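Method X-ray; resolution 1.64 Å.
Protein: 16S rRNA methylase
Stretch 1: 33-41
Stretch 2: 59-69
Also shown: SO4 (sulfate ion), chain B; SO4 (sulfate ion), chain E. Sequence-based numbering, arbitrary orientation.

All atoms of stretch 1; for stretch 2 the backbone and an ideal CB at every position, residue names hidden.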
ATOM      1  N   THR A  33      -4.225   2.236  -3.357  1.00 23.31           N
ATOM      2  CA  THR A  33      -5.604   1.855  -3.057  1.00 24.58           C
ATOM      3  C   THR A  33      -6.616   2.467  -4.015  1.00 27.55           C
ATOM      4  O   THR A  33      -7.809   2.164  -3.892  1.00 25.98           O
ATOM      5  CB  THR A  33      -5.969   2.228  -1.612  1.00 23.86           C
ATOM      6  OG1 THR A  33      -5.978   3.650  -1.473  1.00 25.21           O
ATOM      7  CG2 THR A  33      -4.956   1.644  -0.617  1.00 25.97           C
ATOM      8  N   GLY A  34      -6.191   3.290  -4.977  1.00 23.86           N
ATOM      9  CA  GLY A  34      -7.160   3.846  -5.914  1.00 24.77           C
ATOM     10  C   GLY A  34      -7.887   5.039  -5.326  1.00 23.16           C
ATOM     11  O   GLY A  34      -7.561   6.190  -5.633  1.00 27.18           O
ATOM     12  N   ASP A  35      -8.889   4.767  -4.484  1.00 27.19           N
ATOM     13  CA  ASP A  35      -9.696   5.799  -3.854  1.00 23.37           C
ATOM     14  C   ASP A  35      -9.642   5.750  -2.335  1.00 24.07           C
ATOM     15  O   ASP A  35     -10.444   6.420  -1.675  1.00 26.35           O
ATOM     16  CB  ASP A  35     -11.162   5.699  -4.306  1.00 26.76           C
ATOM     17  CG  ASP A  35     -11.786   4.323  -4.020  1.00 27.97           C
ATOM     18  OD1 ASP A  35     -11.101   3.426  -3.472  1.00 27.55           O
ATOM     19  OD2 ASP A  35     -12.980   4.148  -4.381  1.00 29.63           O
ATOM     20  N   GLY A  36      -8.725   4.985  -1.754  1.00 22.83           N
ATOM     21  CA  GLY A  36      -8.677   4.910  -0.315  1.00 24.63           C
ATOM     22  C   GLY A  36      -9.690   3.987   0.336  1.00 25.12           C
ATOM     23  O   GLY A  36      -9.728   3.926   1.573  1.00 25.90           O
ATOM     24  N   ARG A  37     -10.505   3.258  -0.444  1.00 24.30           N
ATOM     25  CA  ARG A  37     -11.469   2.329   0.147  1.00 24.57           C
ATOM     26  C   ARG A  37     -10.799   1.372   1.126  1.00 24.17           C
ATOM     27  O   ARG A  37     -11.316   1.125   2.225  1.00 27.24           O
ATOM     28  CB  ARG A  37     -12.182   1.550  -0.963  1.00 24.34           C
ATOM     29  CG  ARG A  37     -13.059   0.396  -0.477  1.00 25.63           C
ATOM     30  CD  ARG A  37     -13.503  -0.460  -1.658  1.00 27.55           C
ATOM     31  NE  ARG A  37     -14.236  -1.667  -1.263  1.00 30.42           N
ATOM     32  CZ  ARG A  37     -15.560  -1.740  -1.135  1.00 33.15           C
ATOM     33  NH1 ARG A  37     -16.315  -0.667  -1.348  1.00 37.04           N
ATOM     34  NH2 ARG A  37     -16.132  -2.880  -0.782  1.00 34.12           N
ATOM     35  N   TYR A  38      -9.631   0.843   0.749  1.00 25.03           N
ATOM     36  CA  TYR A  38      -8.913  -0.117   1.582  1.00 24.51           C
ATOM     37  C   TYR A  38      -8.597   0.466   2.951  1.00 23.34           C
ATOM     38  O   TYR A  38      -8.701  -0.224   3.976  1.00 26.36           O
ATOM     39  CB  TYR A  38      -7.629  -0.526   0.865  1.00 25.26           C
ATOM     40  CG  TYR A  38      -6.848  -1.678   1.479  1.00 26.78           C
ATOM     41  CD1 TYR A  38      -7.207  -2.989   1.208  1.00 32.38           C
ATOM     42  CD2 TYR A  38      -5.735  -1.455   2.277  1.00 33.51           C
ATOM     43  CE1 TYR A  38      -6.513  -4.043   1.722  1.00 37.69           C
ATOM     44  CE2 TYR A  38      -5.018  -2.520   2.807  1.00 35.00           C
ATOM     45  CZ  TYR A  38      -5.418  -3.813   2.523  1.00 34.62           C
ATOM     46  OH  TYR A  38      -4.730  -4.884   3.033  1.00 42.73           O
ATOM     47  N   VAL A  39      -8.222   1.743   2.980  1.00 24.84           N
ATOM     48  CA  VAL A  39      -7.894   2.404   4.243  1.00 24.18           C
ATOM     49  C   VAL A  39      -9.127   2.470   5.134  1.00 29.01           C
ATOM     50  O   VAL A  39      -9.094   2.086   6.311  1.00 29.18           O
ATOM     51  CB  VAL A  39      -7.329   3.804   3.964  1.00 23.72           C
ATOM     52  CG1 VAL A  39      -7.149   4.572   5.286  1.00 27.56           C
ATOM     53  CG2 VAL A  39      -5.995   3.684   3.205  1.00 26.17           C
ATOM     54  N   TYR A  40     -10.241   2.943   4.570  1.00 27.37           N
ATOM     55  CA  TYR A  40     -11.496   3.062   5.310  1.00 27.58           C
ATOM     56  C   TYR A  40     -11.978   1.707   5.822  1.00 29.18           C
ATOM     57  O   TYR A  40     -12.334   1.561   6.997  1.00 30.10           O
ATOM     58  CB  TYR A  40     -12.538   3.698   4.390  1.00 31.22           C
ATOM     59  CG  TYR A  40     -13.986   3.612   4.832  1.00 32.32           C
ATOM     60  CD1 TYR A  40     -14.542   4.572   5.665  1.00 35.03           C
ATOM     61  CD2 TYR A  40     -14.819   2.605   4.349  1.00 30.62           C
ATOM     62  CE1 TYR A  40     -15.888   4.501   6.041  1.00 31.64           C
ATOM     63  CE2 TYR A  40     -16.153   2.537   4.714  1.00 35.25           C
ATOM     64  CZ  TYR A  40     -16.678   3.486   5.558  1.00 36.81           C
ATOM     65  OH  TYR A  40     -18.006   3.419   5.921  1.00 40.41           O
ATOM     66  N   LYS A  41     -12.024   0.710   4.941  1.00 28.24           N
ATOM     67  CA  LYS A  41     -12.544  -0.589   5.338  1.00 31.32           C
ATOM     68  C   LYS A  41     -11.690  -1.207   6.436  1.00 34.38           C
ATOM     69  O   LYS A  41     -12.217  -1.744   7.416  1.00 37.27           O
ATOM     70  CB  LYS A  41     -12.619  -1.501   4.116  1.00 35.63           C
ATOM     71  CG  LYS A  41     -13.642  -1.042   3.085  1.00 31.55           C
ATOM     72  CD  LYS A  41     -15.077  -1.308   3.552  1.00 36.47           C
ATOM     73  CE  LYS A  41     -16.109  -1.013   2.459  1.00 40.03           C
ATOM     74  NZ  LYS A  41     -17.503  -1.407   2.868  1.00 39.87           N
ATOM     75  N   UNK A  59      -8.312  14.452  -5.786  1.00 31.99           N
ATOM     76  CA  UNK A  59      -9.650  13.910  -6.035  1.00 29.92           C
ATOM     77  C   UNK A  59      -9.728  12.412  -5.755  1.00 28.34           C
ATOM     78  O   UNK A  59     -10.829  11.898  -5.498  1.00 29.84           O
ATOM     79  CB  UNK A  59     -10.065  14.184  -7.482  1.00 29.92           C
ATOM     80  N   UNK A  60      -8.599  11.694  -5.812  1.00 28.39           N
ATOM     81  CA  UNK A  60      -8.608  10.262  -5.514  1.00 25.01           C
ATOM     82  C   UNK A  60      -9.147   9.981  -4.126  1.00 27.94           C
ATOM     83  O   UNK A  60      -9.819   8.969  -3.906  1.00 28.57           O
ATOM     84  CB  UNK A  60      -7.199   9.681  -5.648  1.00 25.01           C
ATOM     85  N   UNK A  61      -8.779  10.814  -3.151  1.00 23.04           N
ATOM     86  CA  UNK A  61      -9.034  10.514  -1.754  1.00 22.70           C
ATOM     87  C   UNK A  61     -10.177  11.334  -1.183  1.00 26.96           C
ATOM     88  O   UNK A  61     -10.463  11.219   0.011  1.00 26.33           O
ATOM     89  CB  UNK A  61      -7.767  10.751  -0.930  1.00 22.70           C
ATOM     90  N   UNK A  62     -10.851  12.126  -2.019  1.00 27.60           N
ATOM     91  CA  UNK A  62     -11.913  13.016  -1.548  1.00 26.74           C
ATOM     92  C   UNK A  62     -13.076  12.247  -0.914  1.00 30.63           C
ATOM     93  O   UNK A  62     -13.511  12.566   0.197  1.00 34.00           O
ATOM     94  CB  UNK A  62     -12.430  13.869  -2.708  1.00 26.74           C
ATOM     95  N   UNK A  63     -13.593  11.225  -1.603  1.00 30.11           N
ATOM     96  CA  UNK A  63     -14.803  10.539  -1.135  1.00 30.54           C
ATOM     97  C   UNK A  63     -14.565   9.816   0.193  1.00 33.62           C
ATOM     98  O   UNK A  63     -15.305  10.021   1.162  1.00 33.52           O
ATOM     99  CB  UNK A  63     -15.284   9.541  -2.190  1.00 30.54           C
ATOM    100  N   UNK A  64     -13.534   8.964   0.263  1.00 29.52           N
ATOM    101  CA  UNK A  64     -13.333   8.168   1.474  1.00 27.13           C
ATOM    102  C   UNK A  64     -12.751   8.981   2.623  1.00 27.31           C
ATOM    103  O   UNK A  64     -12.997   8.641   3.786  1.00 29.37           O
ATOM    104  CB  UNK A  64     -12.414   6.983   1.171  1.00 27.13           C
ATOM    105  N   UNK A  65     -11.993  10.044   2.349  1.00 27.97           N
ATOM    106  CA  UNK A  65     -11.555  10.881   3.464  1.00 30.17           C
ATOM    107  C   UNK A  65     -12.737  11.618   4.078  1.00 32.44           C
ATOM    108  O   UNK A  65     -12.782  11.826   5.297  1.00 33.10           O
ATOM    109  CB  UNK A  65     -10.491  11.879   3.002  1.00 30.17           C
ATOM    110  N   UNK A  66     -13.705  12.020   3.246  1.00 29.67           N
ATOM    111  CA  UNK A  66     -14.910  12.661   3.763  1.00 29.11           C
ATOM    112  C   UNK A  66     -15.766  11.657   4.528  1.00 31.89           C
ATOM    113  O   UNK A  66     -16.259  11.961   5.620  1.00 37.88           O
ATOM    114  CB  UNK A  66     -15.717  13.286   2.623  1.00 29.11           C
ATOM    115  N   UNK A  67     -15.952  10.455   3.971  1.00 34.00           N
ATOM    116  CA  UNK A  67     -16.681   9.405   4.682  1.00 37.30           C
ATOM    117  C   UNK A  67     -16.051   9.120   6.036  1.00 36.76           C
ATOM    118  O   UNK A  67     -16.750   8.995   7.047  1.00 41.86           O
ATOM    119  CB  UNK A  67     -16.725   8.124   3.846  1.00 37.30           C
ATOM    120  N   UNK A  68     -14.724   8.976   6.063  1.00 36.28           N
ATOM    121  CA  UNK A  68     -14.029   8.659   7.305  1.00 37.77           C
ATOM    122  C   UNK A  68     -14.236   9.751   8.344  1.00 39.73           C
ATOM    123  O   UNK A  68     -14.435   9.465   9.529  1.00 39.97           O
ATOM    124  CB  UNK A  68     -12.535   8.458   7.044  1.00 37.77           C
ATOM    125  N   UNK A  69     -14.191  11.012   7.917  1.00 40.02           N
ATOM    126  CA  UNK A  69     -14.354  12.103   8.867  1.00 44.35           C
ATOM    127  C   UNK A  69     -15.791  12.177   9.360  1.00 47.70           C
ATOM    128  O   UNK A  69     -16.035  12.346  10.560  1.00 48.28           O
ATOM    129  CB  UNK A  69     -13.942  13.433   8.233  1.00 44.35           C
TER
HETATM  130  S   SO4 B 401     -16.359  18.713   1.431  1.00 82.63           S
HETATM  131  O1  SO4 B 401     -16.627  18.212   0.111  1.00 83.50           O
HETATM  132  O2  SO4 B 401     -16.916  17.815   2.408  1.00 83.91           O
HETATM  133  O3  SO4 B 401     -16.955  20.013   1.581  1.00 83.71           O
HETATM  134  O4  SO4 B 401     -14.938  18.811   1.627  1.00 74.47           O
HETATM  135  S   SO4 E 404     -19.612  -3.158  -2.080  1.00 51.28           S
HETATM  136  O1  SO4 E 404     -20.713  -3.589  -1.260  1.00 56.33           O
HETATM  137  O2  SO4 E 404     -20.081  -2.895  -3.416  1.00 58.43           O
HETATM  138  O3  SO4 E 404     -18.620  -4.195  -2.126  1.00 46.85           O
HETATM  139  O4  SO4 E 404     -19.047  -1.959  -1.519  1.00 52.42           O

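Stretch 2 is helical and runs nearly parallel to helix 37-41, the axes 13° apart and 9.4 Å from each other at closest approach. Position 59 has its CB beyond the reach of stretch 1, which therefore sets no preference; a long polar residue is plausible, and it is Lys-59.

At position 60 the CB points sideways, but lies 3.5 Å from Gly-34 O, an acceptor. A side chain carrying a donor would suit, whether amide, hydroxyl or amine. The deposited residue is Gln-60, whose NE2 donates a nearly straight hydrogen bond to Gly-34 O (2.9 Å).

Position 61 also points sideways, and the nearest atom of stretch 1 to its CB is Asp-35 O, at 5.1 Å. Gly-36 has no side chain, leaving space that a medium-sized apolar group could use. Leu-61 does so, with CD2 3.9 Å from Gly-36 N.

Position 62 points away and is free to be polar; Glu-62 forms a salt bridge along its own helix with the residue at 66. Position 63 points toward stretch 1 but has no atom of it close to its CB, so a polar group reaching solvent would fit. Asn-63 meets Asp-35 through water 2, which accepts from Asn-63 ND2 (3.1 Å) and donates to Asp-35 OD2 (2.7 Å).

Position 64 faces stretch 1 squarely, its CB 3.5 Å from Asp-35 O. Beyond lie the Arg-37 backbone and the Tyr-40 ring, a broad surface for a large flat or long apolar side chain. Tyr-64 fills it: Arg-37 CA sits over the ring face, 3.7 Å from the centroid of the Tyr-64 ring, while Tyr-40 CD2 approaches Tyr-64 CE1 to 3.5 Å, the two rings meeting obliquely.

Positions 65 and 66 lie away from or out of reach of stretch 1, which leaves their identity open. Ser-65 OG bonds back to Leu-61 O (2.4 Å, very short); Arg-66 NH2 pairs with Glu-62 OE2 (2.7 Å) and its guanidinium also binds a sulfate.

At position 67 CA-to-CB points toward stretch 1, and the CB lies 4.3 Å from Tyr-40 CE1. An aliphatic or long, flexible chain would pack there; Lys-67 lays CE 3.5 Å from Tyr-40 CZ.

Position 68 points sideways, its CB 4.6 Å from Tyr-40 CD1, favouring something small. Ser-68 places OG at the ring edge, 3.6 Å from Tyr-40 CD1, and donates from OG to Tyr-64 O (2.7 Å). Position 69 is out of reach and unconstrained: Gln-69.

Stretch 2 (59-69) KQLENYSRKSQ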
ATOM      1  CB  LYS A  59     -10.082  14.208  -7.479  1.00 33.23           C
ATOM      2  CG  LYS A  59     -10.593  15.622  -7.696  1.00 38.16           C
ATOM      3  CD  LYS A  59     -11.032  15.848  -9.146  1.00 43.64           C
ATOM      4  CE  LYS A  59     -11.783  17.168  -9.305  1.00 47.44           C
ATOM      5  NZ  LYS A  59     -12.315  17.333 -10.677  1.00 55.54           N
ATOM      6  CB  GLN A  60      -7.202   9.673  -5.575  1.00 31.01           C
ATOM      7  CG  GLN A  60      -6.641   9.508  -6.930  1.00 34.75           C
ATOM      8  CD  GLN A  60      -5.283   8.884  -6.866  1.00 28.26           C
ATOM      9  OE1 GLN A  60      -4.279   9.551  -7.117  1.00 27.29           O
ATOM     10  NE2 GLN A  60      -5.233   7.597  -6.532  1.00 26.09           N
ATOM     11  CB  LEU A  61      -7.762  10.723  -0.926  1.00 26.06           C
ATOM     12  CG  LEU A  61      -6.599   9.866  -1.413  1.00 25.74           C
ATOM     13  CD1 LEU A  61      -5.377  10.139  -0.541  1.00 31.87           C
ATOM     14  CD2 LEU A  61      -6.955   8.400  -1.397  1.00 27.76           C
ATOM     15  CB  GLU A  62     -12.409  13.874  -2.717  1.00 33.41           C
ATOM     16  CG  GLU A  62     -13.749  14.543  -2.471  1.00 40.94           C
ATOM     17  CD  GLU A  62     -14.213  15.401  -3.637  1.00 48.68           C
ATOM     18  OE1 GLU A  62     -13.391  15.702  -4.528  1.00 48.94           O
ATOM     19  OE2 GLU A  62     -15.408  15.772  -3.660  1.00 48.91           O
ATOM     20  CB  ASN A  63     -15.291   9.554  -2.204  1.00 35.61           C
ATOM     21  CG  ASN A  63     -16.497   8.729  -1.746  1.00 46.85           C
ATOM     22  OD1 ASN A  63     -17.358   9.216  -1.014  1.00 52.70           O
ATOM     23  ND2 ASN A  63     -16.559   7.477  -2.186  1.00 49.91           N
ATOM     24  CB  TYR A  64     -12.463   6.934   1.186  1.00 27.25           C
ATOM     25  CG  TYR A  64     -13.352   5.792   0.719  1.00 28.26           C
ATOM     26  CD1 TYR A  64     -14.154   5.097   1.628  1.00 28.15           C
ATOM     27  CD2 TYR A  64     -13.445   5.457  -0.621  1.00 27.61           C
ATOM     28  CE1 TYR A  64     -15.013   4.074   1.211  1.00 29.03           C
ATOM     29  CE2 TYR A  64     -14.309   4.432  -1.058  1.00 27.84           C
ATOM     30  CZ  TYR A  64     -15.078   3.742  -0.130  1.00 30.29           C
ATOM     31  OH  TYR A  64     -15.934   2.735  -0.550  1.00 34.35           O
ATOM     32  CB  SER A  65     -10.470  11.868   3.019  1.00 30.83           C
ATOM     33  OG  SER A  65     -10.904  12.670   1.931  1.00 31.24           O
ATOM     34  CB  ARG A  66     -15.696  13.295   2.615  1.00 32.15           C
ATOM     35  CG  ARG A  66     -16.985  13.966   3.045  1.00 36.44           C
ATOM     36  CD  ARG A  66     -17.885  14.276   1.852  1.00 44.62           C
ATOM     37  NE  ARG A  66     -17.251  15.183   0.897  1.00 48.67           N
ATOM     38  CZ  ARG A  66     -16.924  14.854  -0.350  1.00 47.34           C
ATOM     39  NH1 ARG A  66     -17.170  13.633  -0.814  1.00 42.52           N
ATOM     40  NH2 ARG A  66     -16.365  15.762  -1.142  1.00 49.98           N
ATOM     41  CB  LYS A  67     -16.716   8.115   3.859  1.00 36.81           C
ATOM     42  CG  LYS A  67     -17.853   8.005   2.882  1.00 42.67           C
ATOM     43  CD  LYS A  67     -17.836   6.656   2.161  1.00 44.14           C
ATOM     44  CE  LYS A  67     -18.117   5.501   3.107  1.00 47.83           C
ATOM     45  NZ  LYS A  67     -19.564   5.351   3.451  1.00 51.04           N
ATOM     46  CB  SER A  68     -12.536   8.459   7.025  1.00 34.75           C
ATOM     47  OG  SER A  68     -12.354   7.438   6.064  1.00 35.19           O
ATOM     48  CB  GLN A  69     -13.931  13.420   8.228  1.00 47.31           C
ATOM     49  CG  GLN A  69     -14.007  14.600   9.165  1.00 59.42           C
ATOM     50  CD  GLN A  69     -14.671  15.794   8.522  1.00 65.52           C
ATOM     51  OE1 GLN A  69     -15.827  15.720   8.101  1.00 69.44           O
ATOM     52  NE2 GLN A  69     -13.942  16.901   8.430  1.00 65.34           N
TER
HETATM   53  O   HOH W   1     -11.991   8.533  -2.061  1.00 29.30           O
HETATM   54  O   HOH W   2     -14.865   6.090  -4.412  1.00 40.97           O
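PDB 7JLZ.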